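Local coordinates for protein macrophage receptor MARCO (Mus musculus, PDB 2OYA) that serves as a scavenger receptor of macrophages, recognising ligands through a basic and an acidic cluster of its cysteine-rich domain, at residues C30-D35 / L66-C71; V41-L46 / A97-S102; N23-T28 / S61-L66. All coordinates share one frame; numbering follows the deposited sequence.

Contact 1: C30-D35 / L66-C71; sequences CDDDWD and LDNVNC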
loop_
_atom_site.group_PDB
_atom_site.type_symbol
_atom_site.label_atom_id
_atom_site.label_comp_id
_atom_site.label_asym_id
_atom_site.label_seq_id
_atom_site.Cartn_x
_atom_site.Cartn_y
_atom_site.Cartn_z
ATOM N N CYS A 30 7.933 3.501 -0.478
ATOM C CA CYS A 30 8.994 3.203 -1.436
ATOM C C CYS A 30 8.915 1.747 -1.916
ATOM O O CYS A 30 8.575 0.846 -1.134
ATOM C CB CYS A 30 10.365 3.512 -0.830
ATOM S SG CYS A 30 11.684 3.335 -2.054
ATOM N N ASP A 31 9.223 1.507 -3.191
ATOM C CA ASP A 31 9.057 0.156 -3.738
ATOM C C ASP A 31 10.211 -0.828 -3.405
ATOM O O ASP A 31 10.201 -1.980 -3.871
ATOM C CB ASP A 31 8.755 0.187 -5.225
ATOM C CG ASP A 31 9.977 0.559 -6.074
ATOM O OD1 ASP A 31 11.066 0.793 -5.499
ATOM O OD2 ASP A 31 9.834 0.597 -7.322
ATOM N N ASP A 32 11.183 -0.372 -2.605
ATOM C CA ASP A 32 12.291 -1.241 -2.179
ATOM C C ASP A 32 11.715 -2.457 -1.457
ATOM O O ASP A 32 11.076 -2.298 -0.417
ATOM C CB ASP A 32 13.236 -0.518 -1.208
ATOM C CG ASP A 32 13.989 0.650 -1.833
ATOM O OD1 ASP A 32 14.131 0.722 -3.077
ATOM O OD2 ASP A 32 14.468 1.500 -1.042
ATOM N N ASP A 33 11.949 -3.656 -2.000
ATOM C CA ASP A 33 11.451 -4.938 -1.391
ATOM C C ASP A 33 9.928 -5.084 -1.404
ATOM O O ASP A 33 9.388 -5.981 -0.767
ATOM C CB ASP A 33 11.925 -5.133 0.071
ATOM C CG ASP A 33 13.430 -5.218 0.214
ATOM O OD1 ASP A 33 14.117 -5.694 -0.723
ATOM O OD2 ASP A 33 13.911 -4.828 1.309
ATOM N N TRP A 34 9.233 -4.202 -2.122
ATOM C CA TRP A 34 7.772 -4.230 -2.178
ATOM C C TRP A 34 7.370 -5.385 -3.077
ATOM O O TRP A 34 7.712 -5.409 -4.257
ATOM C CB TRP A 34 7.238 -2.906 -2.708
ATOM C CG TRP A 34 5.739 -2.794 -2.784
ATOM C CD1 TRP A 34 4.958 -2.832 -3.913
ATOM C CD2 TRP A 34 4.848 -2.582 -1.683
ATOM N NE1 TRP A 34 3.634 -2.658 -3.578
ATOM C CE2 TRP A 34 3.539 -2.503 -2.216
ATOM C CE3 TRP A 34 5.031 -2.455 -0.294
ATOM C CZ2 TRP A 34 2.404 -2.311 -1.403
ATOM C CZ3 TRP A 34 3.904 -2.256 0.519
ATOM C CH2 TRP A 34 2.604 -2.193 -0.048
ATOM N N ASP A 35 6.675 -6.365 -2.506
ATOM C CA ASP A 35 6.371 -7.582 -3.258
ATOM C C ASP A 35 4.885 -7.979 -3.139
ATOM O O ASP A 35 4.110 -7.268 -2.525
ATOM C CB ASP A 35 7.353 -8.718 -2.882
ATOM C CG ASP A 35 7.179 -9.222 -1.466
ATOM O OD1 ASP A 35 8.063 -9.983 -1.008
ATOM O OD2 ASP A 35 6.174 -8.868 -0.800
ATOM N N LEU A 66 6.969 4.666 4.295
ATOM C CA LEU A 66 7.450 3.280 4.423
ATOM C C LEU A 66 8.495 2.912 3.374
ATOM O O LEU A 66 8.459 3.406 2.246
ATOM C CB LEU A 66 6.282 2.296 4.339
ATOM C CG LEU A 66 5.249 2.336 5.468
ATOM C CD1 LEU A 66 4.108 1.372 5.146
ATOM C CD2 LEU A 66 5.905 2.018 6.824
ATOM N N ASP A 67 9.431 2.054 3.772
ATOM C CA ASP A 67 10.485 1.555 2.890
ATOM C C ASP A 67 10.883 0.171 3.416
ATOM O O ASP A 67 10.714 -0.127 4.613
ATOM C CB ASP A 67 11.686 2.518 2.904
ATOM C CG ASP A 67 12.723 2.205 1.839
ATOM O OD1 ASP A 67 12.425 1.436 0.916
ATOM O OD2 ASP A 67 13.839 2.789 1.903
ATOM N N ASN A 68 11.369 -0.675 2.512
ATOM C CA ASN A 68 11.770 -2.046 2.838
ATOM C C ASN A 68 10.702 -2.811 3.604
ATOM O O ASN A 68 10.996 -3.496 4.587
ATOM C CB ASN A 68 13.116 -2.051 3.583
ATOM C CG ASN A 68 14.180 -1.298 2.825
ATOM O OD1 ASN A 68 14.644 -0.243 3.263
ATOM N ND2 ASN A 68 14.522 -1.794 1.642
ATOM N N VAL A 69 9.452 -2.691 3.136
ATOM C CA VAL A 69 8.365 -3.468 3.721
ATOM C C VAL A 69 8.591 -4.954 3.416
ATOM O O VAL A 69 8.809 -5.331 2.257
ATOM C CB VAL A 69 6.990 -3.004 3.201
ATOM C CG1 VAL A 69 5.854 -3.780 3.885
ATOM C CG2 VAL A 69 6.816 -1.485 3.420
ATOM N N ASN A 70 8.543 -5.777 4.463
ATOM C CA ASN A 70 8.759 -7.214 4.332
ATOM C C ASN A 70 7.703 -8.025 5.078
ATOM O O ASN A 70 7.997 -8.680 6.073
ATOM C CB ASN A 70 10.167 -7.578 4.807
ATOM C CG ASN A 70 11.212 -7.339 3.745
ATOM O OD1 ASN A 70 11.378 -8.150 2.830
ATOM N ND2 ASN A 70 11.933 -6.229 3.858
ATOM N N CYS A 71 6.469 -7.967 4.581
ATOM C CA CYS A 71 5.354 -8.717 5.171
ATOM C C CYS A 71 5.528 -10.198 4.875
ATOM O O CYS A 71 6.075 -10.565 3.829
ATOM C CB CYS A 71 4.015 -8.282 4.570
ATOM S SG CYS A 71 3.595 -6.529 4.821
HETATM O O HOH W 1 8.668 -1.525 0.521
HETATM O O HOH W 2 9.253 -8.244 1.029
#
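Two irregular loops of the scavenger receptor cysteine-rich (SRCR) fold run alongside each other, C30 beside D67, D32 beside N68 and W34 beside V69. Loop 30-35 leads from strand 25-29 through a type II turn, D31 to W34, into helix 36-45; loop 66-71 leaves strand 64-66. At their start C30 N donates to L66 O at 2.8 Å. Farther on a water joins the backbones: it accepts from V69 N at 3.0 Å and donates to C30 O and D32 O. At the turn, N68 ND2 donates a hydrogen bond to D33 OD2 at 3.1 Å, reaching the oxygen from above the carboxylate, 61° out of its plane. D67 CG is anti to the backbone N (chi1 -170°), which brings OD1 within 3.4 Å of C30 CB and toward the D32 carboxylate. D32 OD2 then lies 2.8 Å from D67 OD1, a meeting of two acceptors that is doubtful, because D32 was deposited in two conformers. D31, D32, D33 and D67 gather here, and may contribute to the acidic cluster of this domain. C30 is also tied by a disulfide to C91. The W34 indole, its NE1 hydrogen-bonded to G98 O, brings ring edge atom CE3 to 4.0 Å from V69 CB.

Contact 2: V41-L46 / A97-S102; sequences VFCRML and AGVECS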
loop_
_atom_site.group_PDB
_atom_site.type_symbol
_atom_site.label_atom_id
_atom_site.label_comp_id
_atom_site.label_asym_id
_atom_site.label_seq_id
_atom_site.Cartn_x
_atom_site.Cartn_y
_atom_site.Cartn_z
ATOM N N VAL A 41 -1.171 -7.776 1.779
ATOM C CA VAL A 41 -1.502 -7.205 3.092
ATOM C C VAL A 41 -2.170 -5.839 2.949
ATOM O O VAL A 41 -3.218 -5.586 3.561
ATOM C CB VAL A 41 -0.293 -7.144 4.051
ATOM C CG1 VAL A 41 -0.685 -6.440 5.348
ATOM C CG2 VAL A 41 0.194 -8.546 4.331
ATOM N N PHE A 42 -1.590 -4.984 2.112
ATOM C CA PHE A 42 -2.152 -3.654 1.883
ATOM C C PHE A 42 -3.583 -3.775 1.366
ATOM O O PHE A 42 -4.488 -3.128 1.892
ATOM C CB PHE A 42 -1.274 -2.879 0.881
ATOM C CG PHE A 42 -1.822 -1.528 0.502
ATOM C CD1 PHE A 42 -1.378 -0.381 1.160
ATOM C CD2 PHE A 42 -2.774 -1.396 -0.520
ATOM C CE1 PHE A 42 -1.886 0.884 0.810
ATOM C CE2 PHE A 42 -3.294 -0.147 -0.866
ATOM C CZ PHE A 42 -2.841 1.001 -0.190
ATOM N N CYS A 43 -3.783 -4.605 0.337
ATOM C CA CYS A 43 -5.105 -4.770 -0.273
ATOM C C CYS A 43 -6.147 -5.382 0.689
ATOM O O CYS A 43 -7.309 -4.988 0.671
ATOM C CB CYS A 43 -5.000 -5.595 -1.557
ATOM S SG CYS A 43 -4.071 -4.750 -2.869
ATOM N N ARG A 44 -5.711 -6.312 1.533
ATOM C CA ARG A 44 -6.545 -6.915 2.579
ATOM C C ARG A 44 -7.116 -5.852 3.512
ATOM O O ARG A 44 -8.294 -5.933 3.927
ATOM C CB ARG A 44 -5.716 -7.936 3.355
ATOM C CG ARG A 44 -6.365 -8.561 4.587
ATOM C CD ARG A 44 -5.411 -9.605 5.175
ATOM N NE ARG A 44 -5.140 -10.709 4.249
ATOM C CZ ARG A 44 -3.958 -11.304 4.131
ATOM N NH1 ARG A 44 -2.924 -10.883 4.861
ATOM N NH2 ARG A 44 -3.803 -12.308 3.271
ATOM N N MET A 45 -6.309 -4.837 3.814
ATOM C CA MET A 45 -6.770 -3.735 4.660
ATOM C C MET A 45 -7.992 -3.027 4.074
ATOM O O MET A 45 -8.862 -2.547 4.819
ATOM C CB MET A 45 -5.646 -2.741 4.909
ATOM C CG MET A 45 -4.496 -3.324 5.715
ATOM S SD MET A 45 -3.168 -2.130 5.901
ATOM C CE MET A 45 -3.915 -0.921 7.014
ATOM N N LEU A 46 -8.065 -2.988 2.741
ATOM C CA LEU A 46 -9.191 -2.376 2.035
ATOM C C LEU A 46 -10.319 -3.368 1.725
ATOM O O LEU A 46 -11.320 -3.007 1.080
ATOM C CB LEU A 46 -8.691 -1.672 0.762
ATOM C CG LEU A 46 -7.776 -0.461 0.953
ATOM C CD1 LEU A 46 -7.185 -0.057 -0.400
ATOM C CD2 LEU A 46 -8.543 0.696 1.568
ATOM N N ALA A 97 5.554 2.844 -4.615
ATOM C CA ALA A 97 4.983 1.538 -4.876
ATOM C C ALA A 97 3.498 1.658 -5.222
ATOM O O ALA A 97 2.786 2.513 -4.690
ATOM C CB ALA A 97 5.161 0.649 -3.650
ATOM N N GLY A 98 3.039 0.793 -6.115
ATOM C CA GLY A 98 1.615 0.671 -6.393
ATOM C C GLY A 98 1.094 -0.740 -6.135
ATOM O O GLY A 98 1.855 -1.660 -5.803
ATOM N N VAL A 99 -0.211 -0.888 -6.295
ATOM C CA VAL A 99 -0.880 -2.165 -6.084
ATOM C C VAL A 99 -1.955 -2.346 -7.142
ATOM O O VAL A 99 -2.533 -1.361 -7.624
ATOM C CB VAL A 99 -1.553 -2.258 -4.670
ATOM C CG1 VAL A 99 -0.503 -2.234 -3.568
ATOM C CG2 VAL A 99 -2.604 -1.152 -4.461
ATOM N N GLU A 100 -2.208 -3.605 -7.500
ATOM C CA GLU A 100 -3.432 -4.006 -8.187
ATOM C C GLU A 100 -4.158 -4.927 -7.191
ATOM O O GLU A 100 -3.720 -6.052 -6.947
ATOM C CB GLU A 100 -3.126 -4.772 -9.486
ATOM C CG GLU A 100 -4.398 -5.147 -10.272
ATOM C CD GLU A 100 -4.137 -6.147 -11.393
ATOM O OE1 GLU A 100 -4.125 -5.735 -12.565
ATOM O OE2 GLU A 100 -3.924 -7.339 -11.088
ATOM N N CYS A 101 -5.217 -4.413 -6.570
ATOM C CA CYS A 101 -6.017 -5.190 -5.628
ATOM C C CYS A 101 -7.178 -5.824 -6.344
ATOM O O CYS A 101 -7.764 -5.215 -7.230
ATOM C CB CYS A 101 -6.586 -4.299 -4.517
ATOM S SG CYS A 101 -5.374 -3.366 -3.553
ATOM N N SER A 102 -7.531 -7.041 -5.936
ATOM C CA SER A 102 -8.700 -7.729 -6.497
ATOM C C SER A 102 -9.285 -8.684 -5.467
ATOM O O SER A 102 -8.642 -8.966 -4.456
ATOM C CB SER A 102 -8.318 -8.471 -7.784
ATOM O OG SER A 102 -7.422 -9.525 -7.495
ATOM O OXT SER A 102 -10.411 -9.178 -5.625
#
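F42 and C43, neighbours on helix 36-45, form a hollow that V99 of strand 98-101 fills, while C101 of the same strand is joined to the helix by a disulfide. The axes of the two short segments approach to 8.7 Å and cross at -59°; V99 and C101, alternate residues of the strand, both point at the helix and carry the contact. The V99 side chain is the bump. Its CG2 comes to 3.8 Å from F42 CE2 and its CG1 to 3.9 Å from F42 CD2, so both methyls bear on the CD2-CE2 flank of the ring, the two side chains crossing at about a right angle. The other wall of the hollow is sulfur: C43 SG lies 4.0 Å from V99 CB. F42 CG is anti to the backbone N (chi1 176°), which swings the ring toward the strand and beside the disulfide, where C101 SG sits near the ring plane, 4.5 Å from F42 CD2. The bridge, C43 SG to C101 SG at 2.0 Å, is twisted in the left-handed sense, with a C-S-S-C torsion of -74°. A18 of strand 17-22 touches F42 and V99, continuing this apolar patch, whereas E100, facing away from the helix, forms a salt bridge with R52. A buried disulfide that pins the helix to the C-terminal strand, one of three in this domain, is a hallmark of the SRCR fold.

Contact 3: N23-T28 / S61-L66; sequences NNEWGT and SGNIWL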
loop_
_atom_site.group_PDB
_atom_site.type_symbol
_atom_site.label_atom_id
_atom_site.label_comp_id
_atom_site.label_asym_id
_atom_site.label_seq_id
_atom_site.Cartn_x
_atom_site.Cartn_y
_atom_site.Cartn_z
ATOM N N ASN A 23 1.253 9.930 11.209
ATOM C CA ASN A 23 1.475 11.273 11.749
ATOM C C ASN A 23 0.588 12.334 11.108
ATOM O O ASN A 23 1.043 13.435 10.776
ATOM C CB ASN A 23 2.960 11.678 11.683
ATOM C CG ASN A 23 3.304 12.751 12.714
ATOM O OD1 ASN A 23 2.710 12.798 13.800
ATOM N ND2 ASN A 23 4.249 13.617 12.376
ATOM N N ASN A 24 -0.678 11.966 10.919
ATOM C CA ASN A 24 -1.743 12.870 10.439
ATOM C C ASN A 24 -1.564 13.374 9.027
ATOM O O ASN A 24 -2.099 14.424 8.681
ATOM C CB ASN A 24 -1.990 14.026 11.424
ATOM C CG ASN A 24 -2.150 13.532 12.859
ATOM O OD1 ASN A 24 -3.085 12.808 13.159
ATOM N ND2 ASN A 24 -1.201 13.882 13.727
ATOM N N GLU A 25 -0.811 12.632 8.211
ATOM C CA GLU A 25 -0.632 13.021 6.820
ATOM C C GLU A 25 -0.588 11.787 5.958
ATOM O O GLU A 25 -0.018 10.786 6.358
ATOM C CB GLU A 25 0.692 13.758 6.634
ATOM C CG GLU A 25 0.805 15.106 7.313
ATOM C CD GLU A 25 2.068 15.826 6.919
ATOM O OE1 GLU A 25 1.989 16.663 5.997
ATOM O OE2 GLU A 25 3.133 15.543 7.513
ATOM N N TRP A 26 -1.189 11.872 4.773
ATOM C CA TRP A 26 -0.982 10.845 3.748
ATOM C C TRP A 26 0.437 10.881 3.199
ATOM O O TRP A 26 0.961 11.945 2.843
ATOM C CB TRP A 26 -2.000 10.990 2.598
ATOM C CG TRP A 26 -3.385 10.630 3.021
ATOM C CD1 TRP A 26 -4.411 11.494 3.300
ATOM C CD2 TRP A 26 -3.888 9.316 3.264
ATOM N NE1 TRP A 26 -5.542 10.790 3.668
ATOM C CE2 TRP A 26 -5.245 9.453 3.666
ATOM C CE3 TRP A 26 -3.334 8.026 3.169
ATOM C CZ2 TRP A 26 -6.048 8.349 3.972
ATOM C CZ3 TRP A 26 -4.130 6.934 3.487
ATOM C CH2 TRP A 26 -5.464 7.100 3.893
ATOM N N GLY A 27 1.048 9.696 3.114
ATOM C CA GLY A 27 2.363 9.554 2.507
ATOM C C GLY A 27 2.435 8.257 1.723
ATOM O O GLY A 27 1.494 7.461 1.715
ATOM N N THR A 28 3.573 8.043 1.082
ATOM C CA THR A 28 3.712 6.973 0.115
ATOM C C THR A 28 4.648 5.862 0.639
ATOM O O THR A 28 5.175 5.925 1.763
ATOM C CB THR A 28 4.225 7.527 -1.229
ATOM O OG1 THR A 28 5.536 8.085 -1.040
ATOM C CG2 THR A 28 3.248 8.599 -1.801
ATOM N N SER A 61 3.572 12.554 -3.542
ATOM C CA SER A 61 4.275 13.745 -3.052
ATOM C C SER A 61 4.254 13.717 -1.536
ATOM O O SER A 61 3.647 12.822 -0.932
ATOM C CB SER A 61 3.621 15.031 -3.567
ATOM O OG SER A 61 2.307 15.201 -3.028
ATOM N N GLY A 62 4.920 14.692 -0.921
ATOM C CA GLY A 62 5.013 14.735 0.533
ATOM C C GLY A 62 5.852 13.609 1.105
ATOM O O GLY A 62 6.834 13.155 0.517
ATOM N N ASN A 63 5.455 13.158 2.278
ATOM C CA ASN A 63 6.221 12.149 2.962
ATOM C C ASN A 63 6.246 10.791 2.266
ATOM O O ASN A 63 5.243 10.341 1.724
ATOM C CB ASN A 63 5.696 11.985 4.378
ATOM C CG ASN A 63 6.048 13.142 5.249
ATOM O OD1 ASN A 63 7.203 13.294 5.668
ATOM N ND2 ASN A 63 5.054 13.992 5.528
ATOM N N ILE A 64 7.414 10.155 2.271
ATOM C CA ILE A 64 7.482 8.731 1.957
ATOM C C ILE A 64 7.522 8.051 3.326
ATOM O O ILE A 64 8.514 8.136 4.042
ATOM C CB ILE A 64 8.705 8.383 1.070
ATOM C CG1 ILE A 64 8.623 9.151 -0.270
ATOM C CG2 ILE A 64 8.783 6.856 0.817
ATOM C CD1 ILE A 64 9.930 9.164 -1.068
ATOM N N TRP A 65 6.421 7.428 3.726
ATOM C CA TRP A 65 6.364 6.886 5.091
ATOM C C TRP A 65 7.021 5.526 5.306
ATOM O O TRP A 65 7.501 5.246 6.406
ATOM C CB TRP A 65 4.929 6.796 5.588
ATOM C CG TRP A 65 4.274 8.106 5.962
ATOM C CD1 TRP A 65 3.021 8.498 5.642
ATOM C CD2 TRP A 65 4.840 9.168 6.759
ATOM N NE1 TRP A 65 2.754 9.741 6.180
ATOM C CE2 TRP A 65 3.851 10.169 6.876
ATOM C CE3 TRP A 65 6.080 9.357 7.388
ATOM C CZ2 TRP A 65 4.068 11.363 7.572
ATOM C CZ3 TRP A 65 6.293 10.550 8.099
ATOM C CH2 TRP A 65 5.287 11.530 8.182
ATOM N N LEU A 66 6.969 4.666 4.295
ATOM C CA LEU A 66 7.450 3.280 4.423
ATOM C C LEU A 66 8.495 2.912 3.374
ATOM O O LEU A 66 8.459 3.406 2.246
ATOM C CB LEU A 66 6.282 2.296 4.339
ATOM C CG LEU A 66 5.249 2.336 5.468
ATOM C CD1 LEU A 66 4.108 1.372 5.146
ATOM C CD2 LEU A 66 5.905 2.018 6.824
HETATM O O HOH W 3 2.849 13.760 3.445
HETATM O O HOH W 4 1.180 12.600 0.272
#
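Strands 25-28 and 64-66 meet at 75° between their directions, and their parallel pairing is confined to a bridge of T28 with I64: T28 N donates to N63 O at 2.9 Å and W65 N to T28 O at 2.8 Å, with a weak bond from L66 N to T28 O. G27, without a side chain, lets N63 and W65 come close: its CA lies 3.1 Å from N63 O and 3.4 Å from W65 CD1. The W65 indole runs past it to E25, where NE1 donates to E25 O at 3.0 Å. That oxygen lies in the ring plane, although the donor approaches from 45° above the carbonyl plane. N63 CB sits over the centre of one indole face, and Y22 meets the ring edge-to-face. A water donates to W26 O and accepts from N63 N and N63 ND2, joining the two segments ahead of the bridge. At the buried end, T28 OG1, hydrogen-bonded to D96, sits between the backbone N and the carbonyl carbon (chi1 63°), which turns it toward I64 CG1, 3.4 Å away. The arrangement is a short parallel edge strand completing the mixed sheet 17-22, 25-29, 64-66 of the SRCR fold.

In the fold
From the N terminus the chain passes 23-28, 30-35 and 41-46 in turn, then meets their partners 61-66, 66-71 and 97-102 in the same order, so the three contacts all cross and none nests. Contact 3 closes the first loop, bringing strand 64-66 to strand 25-29. Contact 1 carries on from it through the shared L66, holding together the two loops that follow these strands. Contact 2 closes the longest loop, fastening helix 36-45 to the final strand. W34 links contacts 1 and 2, packing on A97 and V99, while contacts 2 and 3 do not touch, their centres about 17 Å apart.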